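Local coordinates for protein sugar-binding transcriptional regulator, LacI family (Enterococcus faecalis, PDB 3CS3) that probably binds DNA and represses transcription in response to a sugar ligand, as a LacI-family regulator, at residues E177-F182 / K205-I210. Numbering follows the deposited sequence.
Sequences EPVDVF and KDIRII
R208 and D180 sit directly across from each other on neighbouring parallel strands, and the arginine is the side chain to follow. R208 CB already lies 3.5 Å from D180 OD1, and CG and CD climb past that same oxygen. The chain then bends at chi3 (-73°), which turns NE toward D180 OD1. R208 NE donates to D180 OD1 at 2.8 Å, on the syn side of that oxygen and close to the guanidinium plane. R208 NH2 reaches the syn lone pair of D180 OD2 at 2.7 Å, a more bent bond. This is a side-on, two-nitrogen salt bridge, twisted rather than flat: carboxylate and guanidinium planes are 44° apart. P178 CG lies over one face of the R208 guanidinium, 3.9 Å from R208 NH2. S118 OG also hydrogen-bonds D180 OD2, giving that buried oxygen a second partner.

Between the strands the backbones make a regular parallel ladder. V179 N bonds D206 O, V179 O accepts R208 N, V181 N bonds R208 O and V181 O accepts I210 N. On the other face V181 packs with both methyls: V181 CG1 meets I209 CD1 at 3.9 Å, while CG2 touches I207 CD1. Both isoleucines continue onto helix 186-196. Back on the face of D180 and R208, the carbonyl O of I210 lies at the edge of the F182 ring, 3.3 Å from F182 CD1, and helix 102-115 packs on F182 and I210.

Strand 179-183, helix 186-196 and strand 207-210 form a beta-alpha-beta crossover, part of the parallel sheet of one lobe in the two-lobed periplasmic-binding-protein fold of LacI-family regulators.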
loop_
_atom_site.group_PDB
_atom_site.type_symbol
_atom_site.label_atom_id
_atom_site.label_comp_id
_atom_site.label_asym_id
_atom_site.label_seq_id
_atom_site.Cartn_x
_atom_site.Cartn_y
_atom_site.Cartn_z
ATOM N N GLU A 177 11.077 -6.516 -33.292
ATOM C CA GLU A 177 10.136 -7.646 -33.387
ATOM C C GLU A 177 9.539 -8.069 -32.028
ATOM O O GLU A 177 8.316 -8.010 -31.867
ATOM C CB GLU A 177 10.720 -8.828 -34.197
ATOM C CG GLU A 177 11.683 -8.445 -35.342
ATOM C CD GLU A 177 11.075 -7.492 -36.371
ATOM O OE1 GLU A 177 9.944 -7.750 -36.842
ATOM O OE2 GLU A 177 11.737 -6.486 -36.709
ATOM N N PRO A 178 10.376 -8.493 -31.050
ATOM C CA PRO A 178 9.860 -8.330 -29.689
ATOM C C PRO A 178 10.279 -6.984 -29.074
ATOM O O PRO A 178 11.405 -6.522 -29.289
ATOM C CB PRO A 178 10.495 -9.501 -28.924
ATOM C CG PRO A 178 11.567 -10.083 -29.848
ATOM C CD PRO A 178 11.682 -9.178 -31.043
ATOM N N VAL A 179 9.368 -6.352 -28.338
ATOM C CA VAL A 179 9.681 -5.131 -27.597
ATOM C C VAL A 179 10.251 -5.512 -26.227
ATOM O O VAL A 179 9.555 -6.094 -25.400
ATOM C CB VAL A 179 8.440 -4.220 -27.414
ATOM C CG1 VAL A 179 8.803 -2.963 -26.630
ATOM C CG2 VAL A 179 7.840 -3.847 -28.758
ATOM N N ASP A 180 11.519 -5.185 -25.997
ATOM C CA ASP A 180 12.182 -5.544 -24.748
ATOM C C ASP A 180 12.242 -4.364 -23.795
ATOM O O ASP A 180 12.781 -3.310 -24.134
ATOM C CB ASP A 180 13.566 -6.132 -25.021
ATOM C CG ASP A 180 13.490 -7.490 -25.699
ATOM O OD1 ASP A 180 12.369 -8.024 -25.844
ATOM O OD2 ASP A 180 14.546 -8.033 -26.081
ATOM N N VAL A 181 11.654 -4.547 -22.610
ATOM C CA VAL A 181 11.530 -3.482 -21.615
ATOM C C VAL A 181 12.161 -3.869 -20.278
ATOM O O VAL A 181 11.876 -4.936 -19.727
ATOM C CB VAL A 181 10.043 -3.077 -21.368
ATOM C CG1 VAL A 181 9.956 -1.887 -20.404
ATOM C CG2 VAL A 181 9.329 -2.739 -22.681
ATOM N N PHE A 182 13.029 -3.000 -19.769
ATOM C CA PHE A 182 13.477 -3.091 -18.389
ATOM C C PHE A 182 12.787 -1.967 -17.630
ATOM O O PHE A 182 13.139 -0.795 -17.780
ATOM C CB PHE A 182 15.005 -3.017 -18.298
ATOM C CG PHE A 182 15.554 -3.048 -16.888
ATOM C CD1 PHE A 182 14.886 -3.712 -15.854
ATOM C CD2 PHE A 182 16.778 -2.447 -16.609
ATOM C CE1 PHE A 182 15.404 -3.727 -14.560
ATOM C CE2 PHE A 182 17.310 -2.469 -15.317
ATOM C CZ PHE A 182 16.621 -3.110 -14.292
ATOM N N LYS A 205 5.598 -12.665 -25.206
ATOM C CA LYS A 205 5.834 -13.012 -26.606
ATOM C C LYS A 205 6.157 -11.771 -27.448
ATOM O O LYS A 205 7.256 -11.657 -27.998
ATOM C CB LYS A 205 4.621 -13.759 -27.180
ATOM C CG LYS A 205 4.741 -14.152 -28.652
ATOM C CD LYS A 205 3.375 -14.421 -29.263
ATOM C CE LYS A 205 3.427 -14.434 -30.783
ATOM N NZ LYS A 205 2.057 -14.406 -31.373
ATOM N N ASP A 206 5.196 -10.851 -27.538
ATOM C CA ASP A 206 5.324 -9.645 -28.362
ATOM C C ASP A 206 6.047 -8.535 -27.617
ATOM O O ASP A 206 6.720 -7.701 -28.224
ATOM C CB ASP A 206 3.946 -9.140 -28.803
ATOM C CG ASP A 206 3.116 -10.209 -29.495
ATOM O OD1 ASP A 206 3.696 -11.082 -30.181
ATOM O OD2 ASP A 206 1.876 -10.167 -29.356
ATOM N N ILE A 207 5.878 -8.523 -26.301
ATOM C CA ILE A 207 6.541 -7.560 -25.434
ATOM C C ILE A 207 7.117 -8.288 -24.220
ATOM O O ILE A 207 6.388 -8.910 -23.448
ATOM C CB ILE A 207 5.606 -6.357 -25.051
ATOM C CG1 ILE A 207 6.215 -5.518 -23.921
ATOM C CG2 ILE A 207 4.187 -6.830 -24.704
ATOM C CD1 ILE A 207 5.696 -4.091 -23.863
ATOM N N ARG A 208 8.439 -8.231 -24.085
ATOM C CA ARG A 208 9.144 -8.924 -23.013
ATOM C C ARG A 208 9.605 -7.931 -21.949
ATOM O O ARG A 208 10.213 -6.909 -22.271
ATOM C CB ARG A 208 10.333 -9.705 -23.572
ATOM C CG ARG A 208 9.981 -10.677 -24.686
ATOM C CD ARG A 208 11.185 -11.526 -25.084
ATOM N NE ARG A 208 12.190 -10.772 -25.835
ATOM C CZ ARG A 208 13.299 -11.298 -26.352
ATOM N NH1 ARG A 208 13.561 -12.588 -26.207
ATOM N NH2 ARG A 208 14.150 -10.530 -27.017
ATOM N N ILE A 209 9.312 -8.233 -20.684
ATOM C CA ILE A 209 9.546 -7.283 -19.596
ATOM C C ILE A 209 10.264 -7.884 -18.380
ATOM O O ILE A 209 10.046 -9.040 -18.025
ATOM C CB ILE A 209 8.222 -6.536 -19.204
ATOM C CG1 ILE A 209 8.495 -5.325 -18.303
ATOM C CG2 ILE A 209 7.205 -7.486 -18.582
ATOM C CD1 ILE A 209 7.463 -4.215 -18.439
ATOM N N ILE A 210 11.173 -7.106 -17.790
ATOM C CA ILE A 210 11.748 -7.411 -16.474
ATOM C C ILE A 210 11.569 -6.190 -15.572
ATOM O O ILE A 210 11.855 -5.063 -15.982
ATOM C CB ILE A 210 13.246 -7.818 -16.540
ATOM C CG1 ILE A 210 13.443 -9.021 -17.465
ATOM C CG2 ILE A 210 13.783 -8.157 -15.137
ATOM C CD1 ILE A 210 14.872 -9.521 -17.555
#